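Local atomic coordinates of 3-keto-5-aminohexanoate cleavage enzyme (Ralstonia eutropha, PDB entry 3C6C), a protein that probably cleaves 3-keto-5-aminohexanoate, as a metal-dependent member of the beta-keto acid cleavage enzyme family built on a TIM barrel. Residues 125-129 and 130-134; 289-292 and 293-297; 38-41 and 42-45. All blocks are in the same frame, centred on the assembly; numbering follows the deposited sequence.

Three local contacts between near neighbours in sequence mark a loop, a helix start and a helix end of one barrel. Contact 3 (38-45) lies in the loop from strand 23-29 to helix 47-60: the side chain of Met-43 is about 11 Å from the nickel ion bound by His-66, His-68 and Glu-269. Contact 1 (125-134) starts a short helix, with the side chain of Arg-132 about 14 Å from the nickel. Contact 2 (289-297) ends helix 282-295 on the opposite side of the chain's centre from contact 1, their centres about 39 Å apart. The centre of contact 3 is about 29 Å from that of contact 1 and about 28 Å from that of contact 2.

Contact 1 (125-129 and 130-134); sequences DVVPV and AERVK
The guanidinium of Arg-132 takes the carbonyl oxygen of Val-127 at its rim, whereas that of Pro-128 sits at a slant to it. The rim contact is a hydrogen bond from Arg-132 NE to Val-127 O, 2.9 Å long with an N-H...O angle of 154°; the oxygen sits 17° out of the guanidinium plane. Arg-132 reaches back along the chain because its CG stands anti to the carbonyl carbon (chi1 -76°) and the chain then runs extended to NE. On the way, CG passes 3.4 Å from Pro-128 O and meets the methyl CG2 of Val-127 at 3.8 Å. At the far end of the group, NH1 is held by Asn-164 OD1, so two anchors fix how the guanidinium is turned.

The same turn starts a helix. Pro-128 is the N-cap of helix 129-132, one residue after the short strand 125-126, outermost in its sheet within this chain, and its carbonyl accepts the N-H of Arg-132 in the carbonyl plane, with Arg-132 N 2.9 Å from Pro-128 O. A weak bond from Glu-131 N reaches the same oxygen, and another weak one joins Val-133 N to Val-129 O. Arg-132 thus ties the residue after the strand, and the N-cap, to the first helical turn through both its main chain and its side chain.

The Glu-131 side chain, extended beyond CG, also reaches Val-127. Its OE1 comes to 3.8 Å from Val-127 CB and 3.9 Å from Val-127 CG1, whereas its OE2 makes a salt bridge to Arg-79, which also pairs with Asp-125. Val-129 CG1, at the helix start, approaches CG1 of Val-133, just past its end, at 4.3 Å, and both valines pack against helix 166-179, Val-129 on Thr-168 and Ala-171 and Val-133 on Met-172.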
loop_
_atom_site.group_PDB
_atom_site.type_symbol
_atom_site.label_atom_id
_atom_site.label_comp_id
_atom_site.label_asym_id
_atom_site.label_seq_id
_atom_site.Cartn_x
_atom_site.Cartn_y
_atom_site.Cartn_z
ATOM N N ASP A 125 8.311 30.130 23.809
ATOM C CA ASP A 125 7.383 29.827 24.911
ATOM C C ASP A 125 7.433 28.350 25.221
ATOM O O ASP A 125 6.587 27.560 24.781
ATOM C CB ASP A 125 5.947 30.284 24.547
ATOM C CG ASP A 125 4.958 30.209 25.729
ATOM O OD1 ASP A 125 5.386 30.260 26.906
ATOM O OD2 ASP A 125 3.731 30.113 25.470
ATOM N N VAL A 126 8.458 27.983 25.980
ATOM C CA VAL A 126 8.635 26.608 26.426
ATOM C C VAL A 126 8.465 26.600 27.929
ATOM O O VAL A 126 9.311 27.101 28.663
ATOM C CB VAL A 126 10.034 26.047 26.029
ATOM C CG1 VAL A 126 10.239 24.633 26.589
ATOM C CG2 VAL A 126 10.184 26.036 24.504
ATOM N N VAL A 127 7.368 26.028 28.391
ATOM C CA VAL A 127 7.043 26.128 29.802
ATOM C C VAL A 127 6.798 24.782 30.459
ATOM O O VAL A 127 6.511 23.782 29.804
ATOM C CB VAL A 127 5.855 27.084 30.048
ATOM C CG1 VAL A 127 6.194 28.497 29.544
ATOM C CG2 VAL A 127 4.613 26.596 29.387
ATOM N N PRO A 128 6.940 24.745 31.774
ATOM C CA PRO A 128 6.839 23.476 32.470
ATOM C C PRO A 128 5.454 22.883 32.488
ATOM O O PRO A 128 4.454 23.577 32.268
ATOM C CB PRO A 128 7.284 23.822 33.905
ATOM C CG PRO A 128 8.065 25.055 33.762
ATOM C CD PRO A 128 7.430 25.822 32.653
ATOM N N VAL A 129 5.440 21.587 32.772
ATOM C CA VAL A 129 4.201 20.800 32.803
ATOM C C VAL A 129 3.133 21.468 33.667
ATOM O O VAL A 129 1.978 21.613 33.270
ATOM C CB VAL A 129 4.466 19.352 33.286
ATOM C CG1 VAL A 129 3.166 18.662 33.698
ATOM C CG2 VAL A 129 5.197 18.577 32.184
ATOM N N ALA A 130 3.542 21.917 34.843
ATOM C CA ALA A 130 2.568 22.402 35.828
ATOM C C ALA A 130 1.834 23.617 35.262
ATOM O O ALA A 130 0.625 23.817 35.478
ATOM C CB ALA A 130 3.240 22.766 37.136
ATOM N N GLU A 131 2.569 24.431 34.520
ATOM C CA GLU A 131 1.939 25.613 33.931
ATOM C C GLU A 131 1.119 25.212 32.707
ATOM O O GLU A 131 0.029 25.723 32.466
ATOM C CB GLU A 131 2.949 26.684 33.550
ATOM C CG GLU A 131 2.257 28.037 33.487
ATOM C CD GLU A 131 3.134 29.145 32.963
ATOM O OE1 GLU A 131 4.386 29.028 33.007
ATOM O OE2 GLU A 131 2.547 30.140 32.503
ATOM N N ARG A 132 1.641 24.260 31.961
ATOM C CA ARG A 132 0.959 23.821 30.729
ATOM C C ARG A 132 -0.441 23.299 31.022
ATOM O O ARG A 132 -1.352 23.414 30.196
ATOM C CB ARG A 132 1.748 22.735 30.007
ATOM C CG ARG A 132 2.944 23.238 29.256
ATOM C CD ARG A 132 3.489 22.106 28.446
ATOM N NE ARG A 132 4.863 22.285 27.999
ATOM C CZ ARG A 132 5.409 21.517 27.062
ATOM N NH1 ARG A 132 4.661 20.552 26.522
ATOM N NH2 ARG A 132 6.672 21.703 26.670
ATOM N N VAL A 133 -0.623 22.738 32.206
ATOM C CA VAL A 133 -1.867 21.999 32.478
ATOM C C VAL A 133 -2.824 22.809 33.351
ATOM O O VAL A 133 -3.906 22.341 33.728
ATOM C CB VAL A 133 -1.615 20.582 33.093
ATOM C CG1 VAL A 133 -0.739 19.681 32.146
ATOM C CG2 VAL A 133 -1.034 20.684 34.498
ATOM N N LYS A 134 -2.423 24.036 33.663
ATOM C CA LYS A 134 -3.219 24.882 34.586
ATOM C C LYS A 134 -4.693 25.030 34.123
ATOM O O LYS A 134 -5.638 24.857 34.882
ATOM C CB LYS A 134 -2.542 26.254 34.776
ATOM C CG LYS A 134 -3.358 27.257 35.521
ATOM C CD LYS A 134 -3.836 26.713 36.865
ATOM C CE LYS A 134 -4.515 27.818 37.725
ATOM N NZ LYS A 134 -5.110 28.946 36.917
#

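Contact 2 (289-292 and 293-297); sequences ARTV and IEHLG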
loop_
_atom_site.group_PDB
_atom_site.type_symbol
_atom_site.label_atom_id
_atom_site.label_comp_id
_atom_site.label_asym_id
_atom_site.label_seq_id
_atom_site.Cartn_x
_atom_site.Cartn_y
_atom_site.Cartn_z
ATOM N N ALA A 289 -19.673 18.447 5.973
ATOM C CA ALA A 289 -19.036 17.165 6.343
ATOM C C ALA A 289 -20.112 16.118 6.678
ATOM O O ALA A 289 -20.075 14.956 6.262
ATOM C CB ALA A 289 -18.045 17.384 7.536
ATOM N N ARG A 290 -21.113 16.598 7.395
ATOM C CA ARG A 290 -22.247 15.747 7.821
ATOM C C ARG A 290 -23.009 15.194 6.625
ATOM O O ARG A 290 -23.352 13.994 6.558
ATOM C CB ARG A 290 -23.165 16.490 8.791
ATOM C CG ARG A 290 -24.409 15.701 9.150
ATOM C CD ARG A 290 -25.189 16.444 10.179
ATOM N NE ARG A 290 -26.520 15.877 10.325
ATOM C CZ ARG A 290 -27.464 16.399 11.094
ATOM N NH1 ARG A 290 -27.210 17.477 11.820
ATOM N NH2 ARG A 290 -28.650 15.818 11.161
ATOM N N THR A 291 -23.241 16.075 5.660
ATOM C CA THR A 291 -23.919 15.705 4.417
ATOM C C THR A 291 -23.159 14.614 3.653
ATOM O O THR A 291 -23.728 13.616 3.209
ATOM C CB THR A 291 -24.174 16.940 3.534
ATOM O OG1 THR A 291 -25.109 17.801 4.198
ATOM C CG2 THR A 291 -24.730 16.526 2.161
ATOM N N VAL A 292 -21.851 14.796 3.547
ATOM C CA VAL A 292 -20.996 13.814 2.897
ATOM C C VAL A 292 -21.075 12.458 3.616
ATOM O O VAL A 292 -21.324 11.409 3.003
ATOM C CB VAL A 292 -19.523 14.299 2.743
ATOM C CG1 VAL A 292 -18.634 13.099 2.309
ATOM C CG2 VAL A 292 -19.434 15.488 1.722
ATOM N N ILE A 293 -20.904 12.485 4.924
ATOM C CA ILE A 293 -20.922 11.253 5.761
ATOM C C ILE A 293 -22.246 10.483 5.602
ATOM O O ILE A 293 -22.280 9.266 5.424
ATOM C CB ILE A 293 -20.598 11.613 7.262
ATOM C CG1 ILE A 293 -19.121 12.039 7.375
ATOM C CG2 ILE A 293 -20.905 10.443 8.231
ATOM C CD1 ILE A 293 -18.792 12.769 8.693
ATOM N N GLU A 294 -23.334 11.234 5.621
ATOM C CA GLU A 294 -24.670 10.647 5.452
ATOM C C GLU A 294 -24.858 10.077 4.041
ATOM O O GLU A 294 -25.379 8.964 3.853
ATOM C CB GLU A 294 -25.741 11.678 5.798
ATOM C CG GLU A 294 -25.739 12.029 7.309
ATOM C CD GLU A 294 -26.695 13.123 7.706
ATOM O OE1 GLU A 294 -27.274 13.787 6.819
ATOM O OE2 GLU A 294 -26.833 13.349 8.932
ATOM N N HIS A 295 -24.392 10.824 3.044
ATOM C CA HIS A 295 -24.522 10.400 1.639
ATOM C C HIS A 295 -23.711 9.099 1.408
ATOM O O HIS A 295 -24.015 8.294 0.513
ATOM C CB HIS A 295 -24.098 11.512 0.650
ATOM C CG HIS A 295 -25.139 12.576 0.442
ATOM N ND1 HIS A 295 -26.263 12.682 1.233
ATOM C CD2 HIS A 295 -25.237 13.561 -0.481
ATOM C CE1 HIS A 295 -27.003 13.696 0.810
ATOM N NE2 HIS A 295 -26.404 14.246 -0.229
ATOM N N LEU A 296 -22.677 8.892 2.231
ATOM C CA LEU A 296 -21.822 7.691 2.098
ATOM C C LEU A 296 -22.351 6.497 2.903
ATOM O O LEU A 296 -21.714 5.451 2.979
ATOM C CB LEU A 296 -20.363 7.944 2.485
ATOM C CG LEU A 296 -19.662 8.986 1.628
ATOM C CD1 LEU A 296 -18.250 9.185 2.132
ATOM C CD2 LEU A 296 -19.697 8.596 0.151
ATOM N N GLY A 297 -23.480 6.706 3.548
ATOM C CA GLY A 297 -24.208 5.621 4.187
ATOM C C GLY A 297 -23.934 5.512 5.667
ATOM O O GLY A 297 -24.285 4.506 6.295
HETATM O O HOH W 1 -29.684 13.564 9.580
#
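Arg-290 and Glu-294, one turn apart in the last part of helix 282-295, form an i to i+4 salt bridge just before the helix closes in a Schellman motif at Gly-297. From CB, which points away from the following turn, CG leaves anti to the backbone N (chi1 175°), and the arginine chain continues extended to NE. CG already passes 3.4 Å from Glu-294 OE2, and CD lies somewhat farther from that oxygen. NE then donates to Glu-294 OE2 at 2.9 Å, nearly straight at 170°. The oxygen lies in the guanidinium plane, yet NE approaches it from above the carboxylate plane, the two flat groups standing 81° apart. Beyond CZ, NH1 bonds to Ala-60 O, while NH2 donates to a water that in turn donates to OE2.

Alongside, Thr-291 lays CG2 over one face of the His-295 ring, a CH-pi contact of 3.9 Å to the ring centroid; His-295 of a neighbouring subunit also packs on Thr-291. On the side facing helix 250-260, Val-292 and Leu-296 point the same way, with Val-292 CG1 3.9 Å from Leu-296 CD1.

Contact 3 (38-41 and 42-45); sequences PKHP and SMPI. With EDO (1,2-ethanediol), chain F.
The loop joining strand 23-29 to helix 47-60, the first beta-alpha connection of the barrel, folds back on itself at His-40 to Met-43, where a histidine side chain accepts a bond from the main chain two residues on. Ser-42 N donates to His-40 ND1 over 3.1 Å, with an N-H...N angle of 161°, and the donor lies almost exactly in the plane of the imidazole. The ring can reach this N-H because His-40 CG stands anti to the backbone N (chi1 -170°), which places CG beside the carbonyl carbon and turns the ND1 edge of the ring toward the N-H of Ser-42. Also at the ring edge, Ser-42 OG lies 3.1 Å from His-40 CE1.

Selenium takes a face of the same ring. Met-43 SE, the selenomethionine atom, stands 4.5 Å from the centroid of the His-40 imidazole and close to its normal, a Met-aromatic contact; the bend of the Met-43 chain at its second torsion brings the selenium there. Met-43 is buried among Thr-31, Phe-36, Leu-272 and Arg-70. The ring of Phe-279 also meets that of His-40, with the planes inclined to each other.

Ser-42 OG also shares a hydrogen bond of 2.6 Å with O2 of a 1,2-ethanediol molecule, probably from the crystallisation liquor, and C1 of that diol packs 3.8 Å from Pro-41 CG.

Both ring nitrogens of His-40 are engaged: ND1 accepts from Ser-42 N, and NE2 is hydrogen-bonded to Ala-280 O. A carbonyl oxygen can only accept, which is consistent with NE2 carrying the proton and ND1 offering its lone pair to Ser-42 N, the ring bridging this loop to the chain that follows strand 278-279.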
loop_
_atom_site.group_PDB
_atom_site.type_symbol
_atom_site.label_atom_id
_atom_site.label_comp_id
_atom_site.label_asym_id
_atom_site.label_seq_id
_atom_site.Cartn_x
_atom_site.Cartn_y
_atom_site.Cartn_z
ATOM N N PRO A 38 -8.363 39.353 9.236
ATOM C CA PRO A 38 -9.527 40.197 9.507
ATOM C C PRO A 38 -10.471 40.398 8.311
ATOM O O PRO A 38 -11.533 41.004 8.454
ATOM C CB PRO A 38 -8.920 41.532 9.992
ATOM C CG PRO A 38 -7.491 41.405 9.931
ATOM C CD PRO A 38 -7.089 40.063 9.393
ATOM N N LYS A 39 -10.104 39.868 7.154
ATOM C CA LYS A 39 -11.072 39.796 6.033
ATOM C C LYS A 39 -12.201 38.797 6.320
ATOM O O LYS A 39 -13.306 38.920 5.791
ATOM C CB LYS A 39 -10.404 39.435 4.722
ATOM C CG LYS A 39 -9.635 40.594 4.187
ATOM C CD LYS A 39 -9.044 40.320 2.825
ATOM C CE LYS A 39 -8.417 41.600 2.274
ATOM N NZ LYS A 39 -8.025 41.486 0.835
ATOM N N HIS A 40 -11.912 37.849 7.196
ATOM C CA HIS A 40 -12.950 36.899 7.646
ATOM C C HIS A 40 -13.874 37.601 8.652
ATOM O O HIS A 40 -13.461 37.948 9.743
ATOM C CB HIS A 40 -12.368 35.627 8.252
ATOM C CG HIS A 40 -13.408 34.567 8.478
ATOM N ND1 HIS A 40 -14.567 34.826 9.184
ATOM C CD2 HIS A 40 -13.489 33.268 8.080
ATOM C CE1 HIS A 40 -15.314 33.730 9.212
ATOM N NE2 HIS A 40 -14.690 32.772 8.543
ATOM N N PRO A 41 -15.136 37.823 8.282
ATOM C CA PRO A 41 -15.958 38.780 9.027
ATOM C C PRO A 41 -16.585 38.262 10.306
ATOM O O PRO A 41 -17.256 39.008 11.011
ATOM C CB PRO A 41 -17.052 39.135 8.022
ATOM C CG PRO A 41 -17.166 37.920 7.175
ATOM C CD PRO A 41 -15.801 37.362 7.049
ATOM N N SER A 42 -16.383 36.981 10.577
ATOM C CA SER A 42 -16.979 36.336 11.757
ATOM C C SER A 42 -16.015 35.403 12.467
ATOM O O SER A 42 -16.423 34.492 13.168
ATOM C CB SER A 42 -18.276 35.571 11.410
ATOM O OG SER A 42 -18.049 34.552 10.453
HETATM N N MSE A 43 -14.729 35.663 12.324
HETATM C CA MSE A 43 -13.717 34.839 12.993
HETATM C C MSE A 43 -13.965 34.861 14.515
HETATM O O MSE A 43 -14.101 35.950 15.067
HETATM C CB MSE A 43 -12.312 35.342 12.701
HETATM C CG MSE A 43 -11.255 34.341 13.039
HETATM SE SE MSE A 43 -11.329 32.780 11.864
HETATM C CE MSE A 43 -10.239 31.670 12.842
ATOM N N PRO A 44 -14.037 33.677 15.192
ATOM C CA PRO A 44 -14.239 33.715 16.661
ATOM C C PRO A 44 -12.992 34.141 17.422
ATOM O O PRO A 44 -11.964 33.438 17.415
ATOM C CB PRO A 44 -14.612 32.263 17.014
ATOM C CG PRO A 44 -15.003 31.612 15.708
ATOM C CD PRO A 44 -14.185 32.298 14.659
ATOM N N ILE A 45 -13.093 35.295 18.076
ATOM C CA ILE A 45 -11.937 35.873 18.775
ATOM C C ILE A 45 -12.093 35.902 20.292
ATOM O O ILE A 45 -11.212 35.466 21.026
ATOM C CB ILE A 45 -11.641 37.306 18.296
ATOM C CG1 ILE A 45 -11.328 37.340 16.778
ATOM C CG2 ILE A 45 -10.474 37.939 19.109
ATOM C CD1 ILE A 45 -10.250 36.446 16.334
HETATM C C1 EDO F . -18.446 34.518 6.238
HETATM O O1 EDO F . -19.101 35.294 5.215
HETATM C C2 EDO F . -19.458 34.020 7.254
HETATM O O2 EDO F . -19.528 34.946 8.346
#